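Local coordinates for oxidoreductase (Azotobacter vinelandii, PDB 7D5M), which binds NAD+ and, as a homologue of inositol dehydrogenase, probably catalyses the NAD-dependent oxidation of a polyol or sugar-like substrate, at residues P11-M16 and G84-S89. Sequence-based numbering, arbitrary orientation.
Sequences PIRWAM and GIQAVS
Parallel strand pairing joins Trp14, Ala15 and Met16 to Ala87, Val88 and Ser89 at the centre of the NAD-binding Rossmann fold. Ala15 N donates to Ala87 O (3.1 Å), and Ser89 N donates to Ala15 O (2.9 Å). At the start of the pair Arg13 O takes two donors, Gln86 N and Ala87 N, while Gln86 OE1 accepts from Arg13 N at 2.9 Å, nearly straight at 171° and in the amide plane. One water bridges that OE1 and Pro11 O. The Arg13 chain bends at chi3, which brings NE to Gly84 O at 2.7 Å, the oxygen lying in the guanidinium plane; NH2 adds a weak bond to it. The Gln86 amide stacks, offset toward the rim, on one guanidinium face, planes 14° apart. An alanine here, with neither NE nor guanidinium, would probably leave Gly84 O without its donor across the pair and the Gln86 amide less firmly held in its orientation. Further along, the Trp14 indole, its CG anti to the backbone N (chi1 -178°), directs NE1 in the ring plane to Ser89 OG (2.9 Å), which also shares a hydrogen bond with Tyr337 OH. On the other sheet face, Ala15 CB packs on Ile85 CD1 at 3.7 Å. Strand 39-45 flanks strand 12-16 and strand 110-113 flanks 87-91, while helices 26-34 and 329-349 pack against the Trp14 side.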
ATOM      1  N   PRO A  11     -30.388  21.877  21.554  1.00 14.25           N
ATOM      2  CA  PRO A  11     -29.487  22.286  20.480  1.00 13.62           C
ATOM      3  C   PRO A  11     -29.291  23.804  20.490  1.00 13.47           C
ATOM      4  O   PRO A  11     -30.258  24.541  20.729  1.00 13.81           O
ATOM      5  CB  PRO A  11     -30.201  21.820  19.203  1.00 13.67           C
ATOM      6  CG  PRO A  11     -31.092  20.700  19.686  1.00 14.30           C
ATOM      7  CD  PRO A  11     -31.575  21.183  21.033  1.00 13.95           C
ATOM      8  N   ILE A  12     -28.055  24.236  20.258  1.00 12.83           N
ATOM      9  CA  ILE A  12     -27.705  25.679  20.114  1.00 12.57           C
ATOM     10  C   ILE A  12     -28.517  26.232  18.935  1.00 12.14           C
ATOM     11  O   ILE A  12     -28.471  25.645  17.831  1.00 11.86           O
ATOM     12  CB  ILE A  12     -26.191  25.876  19.897  1.00 12.95           C
ATOM     13  CG1 ILE A  12     -25.316  25.268  21.005  1.00 14.11           C
ATOM     14  CG2 ILE A  12     -25.874  27.350  19.676  1.00 13.01           C
ATOM     15  CD1 ILE A  12     -25.491  25.866  22.371  1.00 14.78           C
ATOM     16  N   ARG A  13     -29.228  27.337  19.131  1.00 11.79           N
ATOM     17  CA  ARG A  13     -29.964  28.003  18.029  1.00 11.88           C
ATOM     18  C   ARG A  13     -28.925  28.645  17.101  1.00 11.60           C
ATOM     19  O   ARG A  13     -28.081  29.428  17.592  1.00 11.54           O
ATOM     20  CB  ARG A  13     -30.989  28.988  18.600  1.00 12.53           C
ATOM     21  CG  ARG A  13     -32.065  28.313  19.440  1.00 13.72           C
ATOM     22  CD  ARG A  13     -33.143  29.280  19.896  1.00 14.65           C
ATOM     23  NE  ARG A  13     -32.632  30.442  20.610  1.00 15.20           N
ATOM     24  CZ  ARG A  13     -32.438  30.533  21.928  1.00 16.37           C
ATOM     25  NH1 ARG A  13     -32.689  29.512  22.729  1.00 17.59           N
ATOM     26  NH2 ARG A  13     -31.970  31.652  22.442  1.00 17.63           N
ATOM     27  N   TRP A  14     -28.965  28.301  15.818  1.00 11.09           N
ATOM     28  CA  TRP A  14     -27.799  28.451  14.912  1.00 10.91           C
ATOM     29  C   TRP A  14     -28.188  29.028  13.550  1.00 10.69           C
ATOM     30  O   TRP A  14     -29.275  28.729  13.020  1.00 10.94           O
ATOM     31  CB  TRP A  14     -27.113  27.087  14.806  1.00 10.87           C
ATOM     32  CG  TRP A  14     -25.869  27.016  13.979  1.00 10.85           C
ATOM     33  CD1 TRP A  14     -24.677  27.655  14.184  1.00 11.00           C
ATOM     34  CD2 TRP A  14     -25.671  26.141  12.856  1.00 10.14           C
ATOM     35  NE1 TRP A  14     -23.768  27.264  13.231  1.00 11.02           N
ATOM     36  CE2 TRP A  14     -24.351  26.331  12.408  1.00 10.55           C
ATOM     37  CE3 TRP A  14     -26.497  25.241  12.173  1.00 10.56           C
ATOM     38  CZ2 TRP A  14     -23.846  25.649  11.298  1.00 10.38           C
ATOM     39  CZ3 TRP A  14     -25.994  24.562  11.084  1.00  9.99           C
ATOM     40  CH2 TRP A  14     -24.684  24.763  10.661  1.00  9.96           C
ATOM     41  N   ALA A  15     -27.268  29.806  12.983  1.00 10.59           N
ATOM     42  CA  ALA A  15     -27.336  30.362  11.622  1.00 11.01           C
ATOM     43  C   ALA A  15     -26.018  30.096  10.897  1.00 11.41           C
ATOM     44  O   ALA A  15     -24.960  29.906  11.550  1.00 10.34           O
ATOM     45  CB  ALA A  15     -27.613  31.838  11.681  1.00 11.26           C
ATOM     46  N   MET A  16     -26.085  30.132   9.575  1.00 11.96           N
ATOM     47  CA  MET A  16     -24.892  30.210   8.708  1.00 12.42           C
ATOM     48  C   MET A  16     -24.908  31.544   7.972  1.00 12.06           C
ATOM     49  O   MET A  16     -26.004  32.056   7.660  1.00 12.48           O
ATOM     50  CB  MET A  16     -24.856  29.055   7.712  1.00 14.21           C
ATOM     51  CG  MET A  16     -24.530  27.744   8.378  1.00 15.26           C
ATOM     52  SD  MET A  16     -24.052  26.509   7.148  1.00 16.97           S
ATOM     53  CE  MET A  16     -22.413  27.090   6.717  1.00 17.79           C
ATOM     54  N   GLY A  84     -34.179  33.730  19.047  1.00 16.85           N
ATOM     55  CA  GLY A  84     -33.100  34.188  18.149  1.00 16.36           C
ATOM     56  C   GLY A  84     -31.865  33.310  18.248  1.00 14.98           C
ATOM     57  O   GLY A  84     -31.676  32.641  19.277  1.00 14.87           O
ATOM     58  N   ILE A  85     -31.023  33.327  17.216  1.00 14.00           N
ATOM     59  CA  ILE A  85     -29.773  32.521  17.188  1.00 13.65           C
ATOM     60  C   ILE A  85     -28.892  32.875  18.385  1.00 13.15           C
ATOM     61  O   ILE A  85     -28.931  34.017  18.879  1.00 13.29           O
ATOM     62  CB  ILE A  85     -29.024  32.695  15.855  1.00 13.20           C
ATOM     63  CG1 ILE A  85     -28.653  34.157  15.584  1.00 13.15           C
ATOM     64  CG2 ILE A  85     -29.841  32.074  14.734  1.00 13.25           C
ATOM     65  CD1 ILE A  85     -27.695  34.358  14.415  1.00 12.95           C
ATOM     66  N   GLN A  86     -28.097  31.903  18.811  1.00 13.23           N
ATOM     67  CA  GLN A  86     -27.087  32.043  19.880  1.00 13.26           C
ATOM     68  C   GLN A  86     -25.692  31.937  19.275  1.00 12.27           C
ATOM     69  O   GLN A  86     -24.732  32.339  19.954  1.00 11.82           O
ATOM     70  CB  GLN A  86     -27.297  30.940  20.907  1.00 13.78           C
ATOM     71  CG  GLN A  86     -28.653  31.034  21.586  1.00 14.92           C
ATOM     72  CD  GLN A  86     -28.957  29.766  22.337  1.00 15.92           C
ATOM     73  OE1 GLN A  86     -29.119  28.702  21.743  1.00 15.62           O
ATOM     74  NE2 GLN A  86     -29.018  29.880  23.654  1.00 16.48           N
ATOM     75  N   ALA A  87     -25.595  31.356  18.072  1.00 12.07           N
ATOM     76  CA  ALA A  87     -24.306  31.092  17.411  1.00 11.37           C
ATOM     77  C   ALA A  87     -24.464  31.141  15.892  1.00 10.96           C
ATOM     78  O   ALA A  87     -25.584  30.958  15.365  1.00 11.06           O
ATOM     79  CB  ALA A  87     -23.753  29.776  17.894  1.00 11.53           C
ATOM     80  N   VAL A  88     -23.356  31.420  15.213  1.00 11.01           N
ATOM     81  CA  VAL A  88     -23.329  31.566  13.737  1.00 10.55           C
ATOM     82  C   VAL A  88     -22.037  30.936  13.214  1.00 10.52           C
ATOM     83  O   VAL A  88     -20.972  31.165  13.813  1.00 10.39           O
ATOM     84  CB  VAL A  88     -23.498  33.040  13.315  1.00 10.88           C
ATOM     85  CG1 VAL A  88     -22.416  33.938  13.888  1.00 10.95           C
ATOM     86  CG2 VAL A  88     -23.589  33.179  11.806  1.00 11.16           C
ATOM     87  N   SER A  89     -22.149  30.151  12.144  1.00 10.58           N
ATOM     88  CA  SER A  89     -20.988  29.650  11.385  1.00 10.84           C
ATOM     89  C   SER A  89     -20.749  30.541  10.165  1.00 11.07           C
ATOM     90  O   SER A  89     -21.709  30.797   9.399  1.00 10.80           O
ATOM     91  CB  SER A  89     -21.171  28.211  11.018  1.00 10.79           C
ATOM     92  OG  SER A  89     -21.077  27.435  12.194  1.00 10.07           O
TER
HETATM   93  O   HOH W   1     -30.464  26.554  22.777  1.00 15.71           O